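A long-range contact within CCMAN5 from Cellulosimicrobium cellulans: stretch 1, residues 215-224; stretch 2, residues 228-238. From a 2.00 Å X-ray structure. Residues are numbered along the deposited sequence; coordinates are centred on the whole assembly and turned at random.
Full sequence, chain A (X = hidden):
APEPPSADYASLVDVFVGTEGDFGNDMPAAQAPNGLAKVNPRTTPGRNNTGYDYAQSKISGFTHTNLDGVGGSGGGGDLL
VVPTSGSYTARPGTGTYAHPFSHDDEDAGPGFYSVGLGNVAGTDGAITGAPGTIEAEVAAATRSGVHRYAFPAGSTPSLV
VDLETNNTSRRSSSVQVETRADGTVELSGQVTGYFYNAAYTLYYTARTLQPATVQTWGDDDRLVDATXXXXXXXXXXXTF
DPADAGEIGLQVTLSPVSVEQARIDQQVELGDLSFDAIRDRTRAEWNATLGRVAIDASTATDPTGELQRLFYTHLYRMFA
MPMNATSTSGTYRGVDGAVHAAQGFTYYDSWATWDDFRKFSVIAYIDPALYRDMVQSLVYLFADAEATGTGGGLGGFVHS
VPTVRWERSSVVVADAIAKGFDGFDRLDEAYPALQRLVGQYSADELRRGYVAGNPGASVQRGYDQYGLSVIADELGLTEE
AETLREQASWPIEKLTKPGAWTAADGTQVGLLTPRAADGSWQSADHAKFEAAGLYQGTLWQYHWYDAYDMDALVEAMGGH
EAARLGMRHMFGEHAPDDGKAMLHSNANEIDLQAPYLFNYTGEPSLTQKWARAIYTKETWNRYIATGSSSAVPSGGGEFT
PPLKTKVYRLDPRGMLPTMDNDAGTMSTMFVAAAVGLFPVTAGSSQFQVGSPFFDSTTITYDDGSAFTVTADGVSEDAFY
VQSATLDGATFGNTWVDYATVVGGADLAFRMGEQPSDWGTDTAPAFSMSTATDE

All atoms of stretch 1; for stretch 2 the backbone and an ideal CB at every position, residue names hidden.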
# COMPACT_ATOMS: atom_id res chain seq x y z
N GLN A 215 13.50 4.29 35.25
CA GLN A 215 14.50 3.25 35.29
C GLN A 215 14.62 2.66 33.89
O GLN A 215 13.66 2.70 33.10
CB GLN A 215 14.09 2.16 36.26
CG GLN A 215 14.17 2.61 37.71
CD GLN A 215 13.97 1.48 38.68
OE1 GLN A 215 12.96 0.77 38.64
NE2 GLN A 215 14.94 1.29 39.57
N THR A 216 15.79 2.13 33.57
CA THR A 216 16.02 1.57 32.24
C THR A 216 16.45 0.13 32.36
O THR A 216 16.80 -0.32 33.44
CB THR A 216 17.10 2.34 31.48
OG1 THR A 216 18.34 2.24 32.19
CG2 THR A 216 16.69 3.82 31.33
N TRP A 217 16.40 -0.58 31.24
CA TRP A 217 16.98 -1.92 31.14
C TRP A 217 17.78 -2.11 29.86
O TRP A 217 17.51 -1.48 28.84
CB TRP A 217 15.91 -3.00 31.27
CG TRP A 217 15.09 -3.22 30.04
CD1 TRP A 217 15.47 -3.89 28.92
CD2 TRP A 217 13.75 -2.78 29.81
NE1 TRP A 217 14.45 -3.89 27.99
CE2 TRP A 217 13.38 -3.22 28.51
CE3 TRP A 217 12.81 -2.06 30.57
CZ2 TRP A 217 12.12 -2.98 27.96
CZ3 TRP A 217 11.55 -1.80 30.02
CH2 TRP A 217 11.22 -2.27 28.73
N GLY A 218 18.76 -3.00 29.92
CA GLY A 218 19.51 -3.44 28.75
C GLY A 218 19.40 -4.96 28.63
O GLY A 218 18.50 -5.60 29.22
N ASP A 219 20.35 -5.53 27.88
CA ASP A 219 20.26 -6.93 27.46
C ASP A 219 20.43 -7.98 28.55
O ASP A 219 20.13 -9.16 28.34
CB ASP A 219 21.23 -7.19 26.32
CG ASP A 219 20.83 -6.48 25.04
OD1 ASP A 219 19.85 -6.92 24.38
OD2 ASP A 219 21.49 -5.47 24.70
N ASP A 220 20.93 -7.56 29.71
CA ASP A 220 21.01 -8.43 30.89
C ASP A 220 19.71 -8.47 31.69
O ASP A 220 19.67 -9.05 32.77
CB ASP A 220 22.19 -8.05 31.79
CG ASP A 220 22.07 -6.64 32.42
OD1 ASP A 220 21.00 -5.99 32.34
OD2 ASP A 220 23.08 -6.18 33.01
N ASP A 221 18.66 -7.84 31.16
CA ASP A 221 17.36 -7.79 31.84
C ASP A 221 17.34 -7.12 33.23
O ASP A 221 16.34 -7.21 33.93
CB ASP A 221 16.77 -9.22 31.96
CG ASP A 221 16.37 -9.79 30.60
OD1 ASP A 221 16.03 -9.00 29.70
OD2 ASP A 221 16.41 -11.02 30.43
N ARG A 222 18.43 -6.45 33.62
CA ARG A 222 18.42 -5.72 34.89
C ARG A 222 17.73 -4.36 34.76
O ARG A 222 18.01 -3.58 33.84
CB ARG A 222 19.83 -5.58 35.48
CG ARG A 222 20.36 -6.88 36.03
CD ARG A 222 21.82 -6.82 36.47
NE ARG A 222 21.99 -6.32 37.84
CZ ARG A 222 22.48 -5.11 38.13
NH1 ARG A 222 22.86 -4.28 37.17
NH2 ARG A 222 22.62 -4.74 39.40
N LEU A 223 16.80 -4.10 35.67
CA LEU A 223 16.13 -2.80 35.71
C LEU A 223 16.86 -1.92 36.70
O LEU A 223 16.86 -2.20 37.90
CB LEU A 223 14.68 -2.96 36.12
CG LEU A 223 13.83 -1.69 36.11
CD1 LEU A 223 13.70 -1.14 34.69
CD2 LEU A 223 12.48 -2.04 36.68
N VAL A 224 17.48 -0.86 36.18
CA VAL A 224 18.44 -0.08 36.96
C VAL A 224 18.16 1.41 36.91
O VAL A 224 17.32 1.88 36.13
CB VAL A 224 19.87 -0.29 36.42
CG1 VAL A 224 20.39 -1.71 36.76
CG2 VAL A 224 19.92 -0.03 34.91
N UNK A 228 21.26 5.65 30.70
CA UNK A 228 21.64 5.33 29.30
C UNK A 228 21.72 3.82 29.07
O UNK A 228 22.22 3.08 29.92
CB UNK A 228 22.99 5.97 28.95
N UNK A 229 21.20 3.38 27.93
CA UNK A 229 21.35 2.00 27.49
C UNK A 229 21.60 1.99 25.99
O UNK A 229 21.13 2.87 25.27
CB UNK A 229 20.12 1.17 27.85
N UNK A 230 22.32 0.97 25.53
CA UNK A 230 22.64 0.83 24.13
C UNK A 230 22.91 -0.65 23.84
O UNK A 230 23.87 -1.21 24.35
CB UNK A 230 23.84 1.70 23.75
N UNK A 231 22.07 -1.27 23.03
CA UNK A 231 22.19 -2.71 22.79
C UNK A 231 21.16 -3.18 21.79
O UNK A 231 21.04 -2.60 20.72
CB UNK A 231 22.04 -3.49 24.10
N UNK A 232 20.43 -4.22 22.15
CA UNK A 232 19.39 -4.79 21.30
C UNK A 232 18.04 -4.70 22.01
O UNK A 232 17.14 -3.97 21.56
CB UNK A 232 19.72 -6.24 20.94
N UNK A 233 17.92 -5.41 23.13
CA UNK A 233 16.75 -5.30 24.02
C UNK A 233 17.05 -4.22 25.06
O UNK A 233 17.80 -4.46 26.03
CB UNK A 233 16.43 -6.64 24.69
N UNK A 234 16.49 -3.03 24.85
CA UNK A 234 16.57 -1.97 25.86
C UNK A 234 15.17 -1.42 26.10
O UNK A 234 14.24 -1.67 25.31
CB UNK A 234 17.52 -0.86 25.42
N UNK A 235 15.02 -0.68 27.19
CA UNK A 235 13.77 -0.01 27.50
C UNK A 235 13.86 0.93 28.67
O UNK A 235 14.89 1.03 29.34
CB UNK A 235 12.68 -1.05 27.77
N UNK A 236 12.75 1.63 28.93
CA UNK A 236 12.63 2.52 30.07
C UNK A 236 11.24 2.39 30.69
O UNK A 236 10.26 2.09 30.00
CB UNK A 236 12.90 3.97 29.65
N UNK A 237 11.16 2.59 32.01
CA UNK A 237 9.88 2.56 32.71
C UNK A 237 9.69 3.89 33.42
O UNK A 237 10.53 4.29 34.23
CB UNK A 237 9.81 1.39 33.70
N UNK A 238 8.63 4.59 33.04
CA UNK A 238 8.29 5.89 33.62
C UNK A 238 7.26 5.67 34.71
O UNK A 238 6.28 4.97 34.49
CB UNK A 238 7.76 6.86 32.56

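Positions 228, 230 and 238 point away and stretch 1 does not restrict them; they are A228, D230 and L238.

Position 229 points toward stretch 1. Its ideal CB lies 3.8 Å from W217 O, and T216 OG1 is near. A polar chain of moderate length would suit, though an apolar one could also lie here. It is Q229. Its NE2 donates to T216 OG1 at 2.9 Å, and its CG packs against W217 O at 3.4 Å. Its OE1 lies 3.5 Å from G218 CA, space left free because G218 has no side chain.

At position 231 an ideal CB would sit 2.1 Å from D219 OD2, a clash, and phi/psi of -178/-129 also favour glycine. It is G231, with its CA 3.4 Å from D219 OD2.

Position 232 points sideways, its ideal CB 3.5 Å from D219 OD1. The backbone does the main work: the backbone N of 232 donates to D219 OD2 at 3.0 Å. Several side chains would suit; the deposited one is V232.

Position 233 also offers its backbone to the same carboxylate: the backbone N of 233 donates to D219 OD1 at 2.8 Å. The ideal CB is 4.7 Å from W217 NE1, a donor, so a short acceptor such as aspartate or asparagine would suit. It is D233. OD1 accepts from W217 NE1 at 2.9 Å. D233 OD2 lies 4.2 Å from the like-charged D221 OD1; both oxygens of D233 also have hydrogen bonds elsewhere in the structure.

Position 234 points away overall, though its ideal CB is 3.5 Å from W217 O. Small or beta-branched residues would fit. It is T234, whose CG2 lies 4.3 Å from G218 CA.

Position 235 pairs with W217, whose ring lies across it. An ideal CB would be 2.0 Å from W217 CZ2, so glycine is expected. G235 brings its CA 3.3 Å from the centroid of the six-membered ring of W217, a CH-pi contact over the face. The backbones exchange two hydrogen bonds: W217 N to G235 O at 2.9 Å, and G235 N to W217 O at 3.1 Å.

Position 236 pairs with T216 on the same face of the sheet. A small or medium apolar residue would suit. A236 places CB 4.1 Å from T216 CG2.

Position 237 pairs with Q215 and shares a face with W217. L223 CD1 is 4.7 Å from the ideal CB, so a branched aliphatic chain would suit. I237 sets CG1 3.7 Å from W217 CZ3 and CD1 3.9 Å from L223 CD1.

Stretch 2 228-238: AQDGVDTGAIL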
# COMPACT_ATOMS: atom_id res chain seq x y z
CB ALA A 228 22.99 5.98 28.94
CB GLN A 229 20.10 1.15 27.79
CG GLN A 229 19.66 1.09 29.26
CD GLN A 229 20.55 0.22 30.15
OE1 GLN A 229 21.33 -0.57 29.67
NE2 GLN A 229 20.40 0.36 31.46
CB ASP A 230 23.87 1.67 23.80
CG ASP A 230 24.11 1.83 22.31
OD1 ASP A 230 23.29 1.34 21.50
OD2 ASP A 230 25.14 2.46 21.97
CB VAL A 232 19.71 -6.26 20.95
CG1 VAL A 232 18.68 -6.80 19.96
CG2 VAL A 232 21.09 -6.35 20.34
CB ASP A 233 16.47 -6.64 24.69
CG ASP A 233 15.16 -6.67 25.48
OD1 ASP A 233 14.53 -5.62 25.67
OD2 ASP A 233 14.76 -7.79 25.91
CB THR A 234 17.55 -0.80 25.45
OG1 THR A 234 17.03 -0.08 24.32
CG2 THR A 234 18.93 -1.33 25.09
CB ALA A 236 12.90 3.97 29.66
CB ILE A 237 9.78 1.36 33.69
CG1 ILE A 237 10.06 0.04 32.92
CG2 ILE A 237 8.42 1.33 34.38
CD1 ILE A 237 9.90 -1.24 33.72
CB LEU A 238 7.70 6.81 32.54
CG LEU A 238 8.60 7.12 31.33
CD1 LEU A 238 7.77 7.46 30.08
CD2 LEU A 238 9.61 8.23 31.65
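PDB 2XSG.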